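Local coordinates for oxalate--CoA ligase (Arabidopsis thaliana, PDB 5IE2), which belongs to the AMP-binding (ANL) enzymes, joining a large N-terminal part to a small C-terminal domain, and holds adenosine-5'-triphosphate in this structure, at residues A259-H264 and A290-V295; I410-N415 and I501-V506; P423-A428 and A480-K485; F442-E447 and E452-V457. One frame throughout, in Å; residues are numbered along the deposited sequence.

Contact 1. Residues A259-H264 and A290-V295. With ATP (adenosine-5'-triphosphate), chain C.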
# COMPACT_ATOMS: atom_id res chain seq x y z
N ALA A 259 -4.49 6.91 -1.66
CA ALA A 259 -5.41 5.95 -1.08
C ALA A 259 -5.67 4.87 -2.10
O ALA A 259 -5.24 4.98 -3.26
CB ALA A 259 -6.72 6.61 -0.64
N VAL A 260 -6.36 3.84 -1.67
CA VAL A 260 -6.80 2.78 -2.62
C VAL A 260 -8.23 3.11 -3.12
O VAL A 260 -8.98 3.87 -2.46
CB VAL A 260 -6.76 1.39 -1.95
CG1 VAL A 260 -5.32 1.10 -1.44
CG2 VAL A 260 -7.79 1.35 -0.76
N PRO A 261 -8.65 2.54 -4.26
CA PRO A 261 -9.99 2.90 -4.78
C PRO A 261 -11.15 2.74 -3.76
O PRO A 261 -12.03 3.60 -3.75
CB PRO A 261 -10.18 1.93 -5.94
CG PRO A 261 -8.74 1.80 -6.51
CD PRO A 261 -7.88 1.72 -5.22
N THR A 262 -11.16 1.72 -2.91
CA THR A 262 -12.31 1.60 -2.00
C THR A 262 -12.36 2.78 -0.99
O THR A 262 -13.45 3.26 -0.60
CB THR A 262 -12.32 0.28 -1.26
OG1 THR A 262 -11.09 0.12 -0.55
CG2 THR A 262 -12.51 -0.90 -2.28
N ILE A 263 -11.18 3.26 -0.59
CA ILE A 263 -11.16 4.42 0.30
C ILE A 263 -11.56 5.70 -0.44
O ILE A 263 -12.36 6.52 0.09
CB ILE A 263 -9.76 4.57 0.98
CG1 ILE A 263 -9.51 3.42 1.95
CG2 ILE A 263 -9.62 5.93 1.68
CD1 ILE A 263 -10.49 3.38 3.16
N HIS A 264 -11.06 5.90 -1.66
CA HIS A 264 -11.52 7.03 -2.46
C HIS A 264 -13.07 7.01 -2.61
O HIS A 264 -13.72 8.05 -2.56
CB HIS A 264 -10.90 7.03 -3.87
CG HIS A 264 -9.45 7.38 -3.88
ND1 HIS A 264 -8.97 8.55 -3.32
CD2 HIS A 264 -8.37 6.72 -4.36
CE1 HIS A 264 -7.66 8.60 -3.50
NE2 HIS A 264 -7.27 7.51 -4.13
N ALA A 290 -5.11 -1.27 -6.53
CA ALA A 290 -6.18 -1.98 -7.23
C ALA A 290 -6.63 -1.04 -8.32
O ALA A 290 -6.42 0.17 -8.16
CB ALA A 290 -7.36 -2.31 -6.26
N SER A 291 -7.28 -1.53 -9.38
CA SER A 291 -7.57 -0.61 -10.51
C SER A 291 -8.53 0.47 -10.11
O SER A 291 -9.55 0.21 -9.41
CB SER A 291 -8.07 -1.33 -11.76
OG SER A 291 -9.23 -2.03 -11.43
N LEU A 292 -8.22 1.69 -10.53
CA LEU A 292 -9.11 2.85 -10.35
C LEU A 292 -10.00 2.97 -11.61
O LEU A 292 -9.50 3.28 -12.70
CB LEU A 292 -8.34 4.17 -10.19
CG LEU A 292 -9.17 5.44 -9.96
CD1 LEU A 292 -9.81 5.42 -8.59
CD2 LEU A 292 -8.30 6.72 -10.06
N ALA A 293 -11.30 2.71 -11.49
CA ALA A 293 -12.14 2.84 -12.66
C ALA A 293 -12.12 4.29 -13.14
O ALA A 293 -12.12 5.22 -12.30
CB ALA A 293 -13.59 2.38 -12.32
N PRO A 294 -12.13 4.50 -14.47
CA PRO A 294 -12.18 5.87 -14.99
C PRO A 294 -13.31 6.72 -14.39
O PRO A 294 -13.15 7.94 -14.18
CB PRO A 294 -12.39 5.66 -16.49
CG PRO A 294 -11.55 4.36 -16.75
CD PRO A 294 -11.83 3.50 -15.53
N VAL A 295 -14.43 6.10 -14.09
CA VAL A 295 -15.55 6.91 -13.56
C VAL A 295 -15.22 7.41 -12.13
O VAL A 295 -15.56 8.55 -11.75
CB VAL A 295 -16.85 6.11 -13.61
CG1 VAL A 295 -16.85 4.96 -12.59
CG2 VAL A 295 -18.07 7.06 -13.38
PG ATP C . -0.73 -11.98 -3.18
O1G ATP C . -1.54 -12.67 -4.28
O2G ATP C . -0.67 -12.76 -1.92
O3G ATP C . 0.66 -11.58 -3.68
PB ATP C . -1.47 -9.23 -3.67
O1B ATP C . -2.78 -8.48 -3.55
O2B ATP C . -0.91 -9.58 -5.00
O3B ATP C . -1.49 -10.59 -2.76
PA ATP C . 0.03 -6.78 -2.96
O1A ATP C . 1.54 -6.76 -3.13
O2A ATP C . -0.59 -6.09 -1.81
O3A ATP C . -0.39 -8.33 -2.82
O5' ATP C . -0.64 -6.34 -4.35
C5' ATP C . 0.10 -6.09 -5.57
C4' ATP C . -0.87 -6.40 -6.73
O4' ATP C . -1.91 -5.40 -6.74
C3' ATP C . -0.24 -6.21 -8.07
O3' ATP C . 0.49 -7.38 -8.42
C2' ATP C . -1.43 -5.98 -8.98
O2' ATP C . -2.10 -7.24 -9.20
C1' ATP C . -2.34 -5.19 -8.07
N9 ATP C . -2.27 -3.74 -8.34
C8 ATP C . -1.52 -2.81 -7.74
N7 ATP C . -1.80 -1.58 -8.27
C5 ATP C . -2.78 -1.77 -9.22
C6 ATP C . -3.54 -0.90 -10.13
N6 ATP C . -3.34 0.46 -10.11
N1 ATP C . -4.46 -1.50 -10.93
C2 ATP C . -4.67 -2.83 -10.91
N3 ATP C . -4.01 -3.70 -10.10
C4 ATP C . -3.07 -3.19 -9.25
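P261, in the first turn of helix 261-273, faces the loop at L292, where the two backbones come closest, their CA atoms 5.6 Å apart. No hydrogen bond joins the segments here; a proline ring set against peptide groups does the work. P261 CG is the point of contact: it sits 3.3 Å from A290 O and 3.4 Å from S291 O, two successive carbonyls of the loop that precedes helix 294-304. Behind it, P261 CD approaches A290 CB at 4.2 Å. L292 adds the flank, for its CG stands anti to the backbone N (chi1 -178°) and its chain carries CD1 to 4.3 Å from P261 CG. The L292 backbone N also donates to E310 OE2.

The same loop meets P261 on one side and ATP on the other. S291 CB points away from the helix, lying 3.7 Å from N1 of ATP, while S291 N comes within 3.2 Å of the same N1. Such a short loop, backed by a helix start and leading from strand 284-287 to helix 294-304, forms part of the wall around the adenine in the nucleotide pocket of this AMP-binding enzyme.

Contact 2. Residues I410-N415 and I501-V506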
# COMPACT_ATOMS: atom_id res chain seq x y z
N ILE A 410 -2.86 -12.85 -13.90
CA ILE A 410 -2.95 -14.09 -14.67
C ILE A 410 -4.01 -15.03 -14.09
O ILE A 410 -4.83 -15.59 -14.82
CB ILE A 410 -1.62 -14.82 -14.66
CG1 ILE A 410 -0.59 -14.03 -15.45
CG2 ILE A 410 -1.77 -16.27 -15.17
CD1 ILE A 410 0.82 -14.59 -15.34
N LYS A 411 -3.99 -15.21 -12.78
CA LYS A 411 -4.91 -16.18 -12.16
C LYS A 411 -6.38 -15.71 -12.11
O LYS A 411 -7.27 -16.51 -11.82
CB LYS A 411 -4.43 -16.50 -10.75
CG LYS A 411 -3.05 -17.18 -10.66
CD LYS A 411 -3.16 -18.55 -9.99
CE LYS A 411 -1.83 -18.99 -9.39
NZ LYS A 411 -0.94 -17.81 -9.17
N GLU A 412 -6.63 -14.43 -12.39
CA GLU A 412 -7.98 -13.88 -12.30
C GLU A 412 -8.66 -13.68 -13.64
O GLU A 412 -9.88 -13.47 -13.65
CB GLU A 412 -7.96 -12.54 -11.56
CG GLU A 412 -7.90 -12.76 -10.06
CD GLU A 412 -7.91 -11.48 -9.25
OE1 GLU A 412 -8.02 -10.36 -9.84
OE2 GLU A 412 -7.81 -11.61 -8.01
N LEU A 413 -7.91 -13.76 -14.75
CA LEU A 413 -8.51 -13.60 -16.07
C LEU A 413 -9.50 -14.73 -16.30
O LEU A 413 -9.27 -15.88 -15.89
CB LEU A 413 -7.48 -13.59 -17.18
CG LEU A 413 -6.39 -12.51 -17.09
CD1 LEU A 413 -5.48 -12.56 -18.31
CD2 LEU A 413 -7.03 -11.14 -16.99
N ILE A 414 -10.60 -14.42 -16.98
CA ILE A 414 -11.66 -15.41 -17.13
C ILE A 414 -11.62 -16.06 -18.49
O ILE A 414 -11.79 -15.42 -19.51
CB ILE A 414 -13.02 -14.74 -16.86
CG1 ILE A 414 -13.01 -14.16 -15.46
CG2 ILE A 414 -14.15 -15.72 -17.04
CD1 ILE A 414 -14.18 -13.27 -15.15
N ASN A 415 -11.37 -17.36 -18.52
CA ASN A 415 -11.20 -18.01 -19.81
C ASN A 415 -12.50 -18.67 -20.30
O ASN A 415 -12.76 -19.85 -20.03
CB ASN A 415 -10.05 -19.01 -19.75
CG ASN A 415 -9.60 -19.44 -21.13
OD1 ASN A 415 -10.29 -19.21 -22.13
ND2 ASN A 415 -8.41 -20.05 -21.21
N ILE A 501 -10.97 -5.63 -2.44
CA ILE A 501 -11.99 -6.66 -2.46
C ILE A 501 -11.34 -7.85 -3.14
O ILE A 501 -10.88 -7.69 -4.26
CB ILE A 501 -13.24 -6.18 -3.25
CG1 ILE A 501 -13.76 -4.84 -2.70
CG2 ILE A 501 -14.32 -7.28 -3.31
CD1 ILE A 501 -14.72 -4.09 -3.68
N GLN A 502 -11.28 -9.02 -2.53
CA GLN A 502 -10.64 -10.14 -3.24
C GLN A 502 -11.64 -11.02 -3.98
O GLN A 502 -12.59 -11.51 -3.37
CB GLN A 502 -9.75 -11.00 -2.33
CG GLN A 502 -8.91 -10.19 -1.34
CD GLN A 502 -7.79 -11.01 -0.72
OE1 GLN A 502 -8.02 -12.12 -0.22
NE2 GLN A 502 -6.58 -10.47 -0.73
N ARG A 503 -11.43 -11.19 -5.29
CA ARG A 503 -12.46 -11.78 -6.13
C ARG A 503 -12.70 -13.24 -5.78
O ARG A 503 -13.83 -13.69 -5.81
CB ARG A 503 -12.10 -11.72 -7.62
CG ARG A 503 -11.37 -10.50 -8.06
CD ARG A 503 -11.15 -10.51 -9.55
NE ARG A 503 -12.12 -9.56 -10.00
CZ ARG A 503 -11.92 -8.27 -10.23
NH1 ARG A 503 -10.71 -7.74 -10.23
NH2 ARG A 503 -12.98 -7.55 -10.57
N ARG A 504 -11.66 -13.97 -5.37
CA ARG A 504 -11.87 -15.38 -5.04
C ARG A 504 -12.79 -15.56 -3.82
O ARG A 504 -13.66 -16.43 -3.80
CB ARG A 504 -10.53 -16.07 -4.77
CG ARG A 504 -9.76 -16.41 -6.04
CD ARG A 504 -8.36 -16.98 -5.75
NE ARG A 504 -7.83 -17.71 -6.92
CZ ARG A 504 -6.59 -18.19 -7.03
NH1 ARG A 504 -5.73 -18.06 -6.03
NH2 ARG A 504 -6.22 -18.82 -8.13
N ILE A 505 -12.65 -14.67 -2.85
CA ILE A 505 -13.50 -14.72 -1.67
C ILE A 505 -14.95 -14.40 -2.02
O ILE A 505 -15.88 -15.05 -1.52
CB ILE A 505 -13.02 -13.75 -0.60
CG1 ILE A 505 -11.82 -14.34 0.12
CG2 ILE A 505 -14.12 -13.46 0.41
CD1 ILE A 505 -10.56 -14.21 -0.65
N VAL A 506 -15.13 -13.39 -2.86
CA VAL A 506 -16.46 -13.01 -3.32
C VAL A 506 -17.10 -14.19 -4.04
O VAL A 506 -18.27 -14.53 -3.79
CB VAL A 506 -16.42 -11.79 -4.27
CG1 VAL A 506 -17.79 -11.51 -4.84
CG2 VAL A 506 -15.87 -10.55 -3.56
O HOH W 1 -8.82 -9.87 -6.32
O HOH W 2 -8.60 -13.29 -6.04
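E412 OE2 is gripped by two waters that bridge it to the start of helix 503-510. One water donates to E412 OE2 over 2.6 Å and accepts from R503 N; the other donates to E412 OE2 over 2.7 Å and accepts from R504 N. The carboxylate thus meets the first N-H groups of the helix through solvent. From CG onward the E412 chain is extended (chi2 -178°), which brings its end up to the helix.

The other oxygen, E412 OE1, turns to the R503 side chain, which crosses that of E412 at about a right angle. E412 OE1 lies 3.1 Å from R503 CD and reaches R503 NH1 only in a long salt bridge of 3.8 Å. It sits at the edge of the guanidinium and in its plane, but the carboxylate itself is turned 79° from that plane, and no direct hydrogen bond joins the two groups. The stronger partner of R503 is D427, which binds NH2, while A441 O accepts from NE. Farther out, R504 NH2 rests 3.6 Å from K411 CD, an apolar part of the lysine.

The loop before strand 414-416 is joined here to the helix N-terminus, with the E412 side chain about 7 Å from ATP. Both that N-terminus and R503 would favour a negative charge on E412. With its ion pairs to R503 and R409 both long, and two waters close, the chemistry implies a mainly water-mediated junction at the protein surface.

Contact 3. Residues P423-A428 and A480-K485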
# COMPACT_ATOMS: atom_id res chain seq x y z
N PRO A 423 -11.62 -8.97 -15.68
CA PRO A 423 -12.53 -8.51 -14.63
C PRO A 423 -12.38 -7.01 -14.32
O PRO A 423 -13.36 -6.37 -13.95
CB PRO A 423 -12.11 -9.35 -13.41
CG PRO A 423 -11.42 -10.53 -13.96
CD PRO A 423 -10.77 -10.09 -15.25
N ILE A 424 -11.17 -6.49 -14.46
CA ILE A 424 -10.92 -5.03 -14.33
C ILE A 424 -11.85 -4.21 -15.25
O ILE A 424 -12.51 -3.23 -14.83
CB ILE A 424 -9.42 -4.71 -14.70
CG1 ILE A 424 -8.52 -5.19 -13.58
CG2 ILE A 424 -9.19 -3.19 -14.96
CD1 ILE A 424 -7.04 -4.86 -13.83
N GLU A 425 -11.87 -4.63 -16.52
CA GLU A 425 -12.66 -3.92 -17.54
C GLU A 425 -14.16 -3.93 -17.17
O GLU A 425 -14.90 -2.89 -17.26
CB GLU A 425 -12.46 -4.56 -18.93
CG GLU A 425 -13.22 -3.83 -20.03
CD GLU A 425 -13.14 -4.47 -21.43
OE1 GLU A 425 -12.63 -5.61 -21.59
OE2 GLU A 425 -13.62 -3.82 -22.39
N VAL A 426 -14.62 -5.12 -16.80
CA VAL A 426 -16.05 -5.26 -16.48
C VAL A 426 -16.41 -4.47 -15.21
O VAL A 426 -17.44 -3.78 -15.19
CB VAL A 426 -16.46 -6.74 -16.36
CG1 VAL A 426 -17.93 -6.88 -15.96
CG2 VAL A 426 -16.23 -7.47 -17.65
N ASP A 427 -15.54 -4.52 -14.17
CA ASP A 427 -15.77 -3.72 -12.94
C ASP A 427 -15.97 -2.25 -13.25
O ASP A 427 -16.82 -1.54 -12.64
CB ASP A 427 -14.56 -3.75 -11.96
CG ASP A 427 -14.35 -5.08 -11.27
OD1 ASP A 427 -15.19 -5.98 -11.41
OD2 ASP A 427 -13.32 -5.22 -10.54
N ALA A 428 -15.10 -1.77 -14.14
CA ALA A 428 -15.15 -0.35 -14.51
C ALA A 428 -16.53 -0.05 -15.12
O ALA A 428 -17.10 1.01 -14.89
CB ALA A 428 -14.03 0.00 -15.48
N ALA A 480 -20.86 -8.94 -26.14
CA ALA A 480 -21.82 -9.80 -25.44
C ALA A 480 -21.09 -10.86 -24.59
O ALA A 480 -21.52 -11.15 -23.48
CB ALA A 480 -22.79 -10.45 -26.41
N PHE A 481 -19.97 -11.39 -25.08
CA PHE A 481 -19.32 -12.50 -24.35
C PHE A 481 -18.77 -12.06 -22.99
O PHE A 481 -18.54 -12.91 -22.12
CB PHE A 481 -18.20 -13.16 -25.19
CG PHE A 481 -16.90 -12.41 -25.20
CD1 PHE A 481 -15.89 -12.71 -24.28
CD2 PHE A 481 -16.65 -11.45 -26.17
CE1 PHE A 481 -14.65 -12.03 -24.30
CE2 PHE A 481 -15.40 -10.78 -26.21
CZ PHE A 481 -14.39 -11.07 -25.26
N LYS A 482 -18.59 -10.75 -22.78
CA LYS A 482 -18.03 -10.24 -21.54
C LYS A 482 -19.08 -9.97 -20.45
O LYS A 482 -18.74 -9.69 -19.29
CB LYS A 482 -17.26 -8.93 -21.78
CG LYS A 482 -16.15 -9.03 -22.82
CD LYS A 482 -15.44 -7.66 -22.95
CE LYS A 482 -14.37 -7.73 -24.02
NZ LYS A 482 -13.84 -6.36 -24.15
N VAL A 483 -20.34 -10.05 -20.83
CA VAL A 483 -21.43 -9.67 -19.92
C VAL A 483 -21.63 -10.71 -18.80
O VAL A 483 -21.82 -11.88 -19.12
CB VAL A 483 -22.74 -9.53 -20.72
CG1 VAL A 483 -23.90 -9.06 -19.79
CG2 VAL A 483 -22.54 -8.54 -21.82
N PRO A 484 -21.62 -10.29 -17.52
CA PRO A 484 -21.84 -11.24 -16.41
C PRO A 484 -23.15 -12.04 -16.62
O PRO A 484 -24.21 -11.47 -16.91
CB PRO A 484 -21.92 -10.35 -15.17
CG PRO A 484 -21.11 -9.09 -15.54
CD PRO A 484 -21.36 -8.92 -17.04
N LYS A 485 -23.06 -13.35 -16.53
CA LYS A 485 -24.23 -14.20 -16.75
C LYS A 485 -25.13 -14.18 -15.51
O LYS A 485 -26.36 -14.38 -15.61
CB LYS A 485 -23.79 -15.63 -17.09
CG LYS A 485 -24.89 -16.49 -17.74
CD LYS A 485 -25.28 -15.90 -19.09
CE LYS A 485 -26.59 -16.44 -19.65
NZ LYS A 485 -27.19 -15.46 -20.61
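E425 and K482 meet with their side chains at about a right angle, each drawn out beyond CG, so that carboxylate and ammonium face one another across the gap between helix 423-430 and the loop before strand 487-489. K482 NZ donates to E425 OE1 over 2.9 Å, approaching on the syn side and 20° out of the carboxylate plane. A second bond from K482 NZ to E425 OE2, at 3.1 Å, is weak; the lysine therefore engages both oxygens unequally. The helix residue reaches its partner because E425 CG swings opposite the backbone N (chi1 -178°). At the root of the lysine, K482 CG lies over the centre of the F481 ring, 3.6 Å above its plane.

One residue further along the helix, V426 divides its two methyls between different kinds of partner. V426 CG1 reaches toward the ring of P484, 3.9 Å from P484 CG, in purely apolar contact. V426 CG2 is directed instead at the backbone and lies 3.7 Å from K482 O. Both V426 and P484 are buried, and the surroundings carry on the hydrophobic theme: V426 also packs on I421 and I453, and P484 on C455 and C474.

Polar and apolar chemistry are thus laid side by side, tying helix to loop within the C-terminal domain. The valine and proline meet in the buried part, where their contact needs no polar partner, whereas the unequal grip of two oxygens on K482 NZ probably steadies the ion pair at the partly exposed margin.

Contact 4. Residues F442-E447 and E452-V457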
# COMPACT_ATOMS: atom_id res chain seq x y z
N PHE A 442 -16.04 -11.55 -11.37
CA PHE A 442 -15.24 -12.71 -10.98
C PHE A 442 -15.57 -13.93 -11.82
O PHE A 442 -16.68 -14.05 -12.37
CB PHE A 442 -15.42 -13.03 -9.47
CG PHE A 442 -16.86 -13.27 -9.05
CD1 PHE A 442 -17.40 -14.54 -9.11
CD2 PHE A 442 -17.64 -12.24 -8.54
CE1 PHE A 442 -18.72 -14.78 -8.72
CE2 PHE A 442 -18.95 -12.47 -8.14
CZ PHE A 442 -19.49 -13.74 -8.24
N GLY A 443 -14.60 -14.84 -11.96
CA GLY A 443 -14.77 -16.03 -12.78
C GLY A 443 -15.43 -17.14 -11.97
O GLY A 443 -15.29 -17.21 -10.75
N VAL A 444 -16.16 -18.01 -12.64
CA VAL A 444 -16.80 -19.14 -11.98
C VAL A 444 -16.68 -20.35 -12.92
O VAL A 444 -16.52 -20.18 -14.13
CB VAL A 444 -18.29 -18.87 -11.63
CG1 VAL A 444 -18.41 -17.61 -10.81
CG2 VAL A 444 -19.17 -18.78 -12.88
N PRO A 445 -16.77 -21.57 -12.37
CA PRO A 445 -16.72 -22.71 -13.27
C PRO A 445 -17.94 -22.75 -14.17
O PRO A 445 -19.03 -22.30 -13.77
CB PRO A 445 -16.70 -23.91 -12.31
CG PRO A 445 -17.27 -23.39 -11.05
CD PRO A 445 -16.83 -21.98 -10.96
N ASP A 446 -17.77 -23.26 -15.39
CA ASP A 446 -18.88 -23.37 -16.30
C ASP A 446 -18.69 -24.63 -17.14
O ASP A 446 -17.60 -24.90 -17.63
CB ASP A 446 -19.00 -22.14 -17.19
CG ASP A 446 -20.29 -22.13 -18.00
OD1 ASP A 446 -21.26 -21.50 -17.51
OD2 ASP A 446 -20.35 -22.75 -19.10
N GLU A 447 -19.75 -25.39 -17.34
CA GLU A 447 -19.52 -26.69 -17.92
C GLU A 447 -19.39 -26.56 -19.44
O GLU A 447 -18.68 -27.35 -20.06
CB GLU A 447 -20.62 -27.67 -17.51
CG GLU A 447 -20.04 -29.04 -17.10
CD GLU A 447 -19.44 -29.04 -15.69
OE1 GLU A 447 -20.20 -28.90 -14.71
OE2 GLU A 447 -18.19 -29.15 -15.56
N GLU A 452 -16.92 -18.92 -16.67
CA GLU A 452 -17.91 -17.92 -17.03
C GLU A 452 -17.68 -16.72 -16.14
O GLU A 452 -17.06 -16.82 -15.09
CB GLU A 452 -19.33 -18.51 -16.87
CG GLU A 452 -20.50 -17.64 -17.32
CD GLU A 452 -20.33 -17.08 -18.73
OE1 GLU A 452 -19.80 -15.95 -18.85
OE2 GLU A 452 -20.72 -17.76 -19.72
N ILE A 453 -18.15 -15.56 -16.56
CA ILE A 453 -18.07 -14.39 -15.72
C ILE A 453 -19.41 -14.16 -14.98
O ILE A 453 -20.48 -14.25 -15.58
CB ILE A 453 -17.71 -13.13 -16.54
CG1 ILE A 453 -17.79 -11.89 -15.66
CG2 ILE A 453 -18.62 -13.02 -17.80
CD1 ILE A 453 -17.10 -10.69 -16.29
N ASN A 454 -19.28 -13.88 -13.68
CA ASN A 454 -20.36 -13.40 -12.82
C ASN A 454 -19.94 -12.10 -12.16
O ASN A 454 -18.79 -11.69 -12.27
CB ASN A 454 -20.70 -14.43 -11.75
CG ASN A 454 -21.50 -15.61 -12.26
OD1 ASN A 454 -21.69 -15.82 -13.46
ND2 ASN A 454 -22.00 -16.39 -11.33
N CYS A 455 -20.85 -11.44 -11.45
CA CYS A 455 -20.46 -10.27 -10.70
C CYS A 455 -21.36 -10.10 -9.46
O CYS A 455 -22.39 -10.75 -9.37
CB CYS A 455 -20.52 -9.03 -11.58
SG CYS A 455 -22.20 -8.45 -11.97
N ALA A 456 -20.96 -9.23 -8.54
CA ALA A 456 -21.79 -8.81 -7.40
C ALA A 456 -21.80 -7.30 -7.31
O ALA A 456 -20.75 -6.64 -7.54
CB ALA A 456 -21.26 -9.43 -6.10
N VAL A 457 -22.95 -6.73 -7.01
CA VAL A 457 -23.04 -5.30 -6.86
C VAL A 457 -23.73 -4.93 -5.55
O VAL A 457 -24.60 -5.66 -5.05
CB VAL A 457 -23.81 -4.61 -8.05
CG1 VAL A 457 -23.14 -4.87 -9.36
CG2 VAL A 457 -25.20 -5.12 -8.12
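F442 and N454 form one hydrogen-bonded pair of an antiparallel ladder, and V444 and E452 form the next, with four main-chain bonds in all. F442 N gives to N454 O over 2.9 Å, and N454 N returns an almost straight bond to F442 O (174° at the hydrogen). V444 N and E452 O, with E452 N and V444 O, repeat the exchange two residues along. Between them G443 faces I453 as a non-hydrogen-bonded pair, where G443 CA approaches E452 O at 3.3 Å in a CA-H...O contact. The short segments 442-446 and 452-457 run at 129° to each other, well short of strictly antiparallel.

Around this first shell lie the side chains. The F442 ring leans over the neighbouring strand: F442 CE1 is 3.6 Å from N454 CB, and N454 O stands above one face, offset toward the rim. A first torsion of 57°, with CG lodged between the backbone N and the carbonyl carbon, places the ring there. On the same face V444 CG2 lies 3.6 Å from E452 O. D446 and E452 lie side by side, pointing the same way, with D446 OD1 4.4 Å from E452 OE2. Each carboxylate has partners of its own: a salt bridge from R416 to E452 OE2, and backbone N-H groups at E452 OE1 (I453) and D446 OD2 (K448 and Y449).

Further out, F442 packs on V506 and A507 of helix 503-510, while C455 meets L430. This is a beta hairpin, strands 436-446 and 450-459, which with strand 487-489 makes the three-stranded sheet of the C-terminal domain.

In the fold
Contact 1 belongs to the larger AMP-binding part and lines the nucleotide pocket; contacts 3 and 4 lie in the C-terminal domain. Contact 4 is buried and held by backbone hydrogen bonds, contact 2 lies at the surface and relies on bridging waters and weak, long ion pairs, and contacts 1 and 3, both partly buried, fall between them. Contacts 3 and 4 share the neighbourhood of I453, whose O probably accepts a bond from K485 N. R503 of contact 2 bridges to D427 of the helix in contact 3, and its V506 touches F442 of contact 4. Contacts 1 and 3 meet through S291 on I424 and A293 on A428, so pocket loop and C-terminal helix adjoin by packing alone.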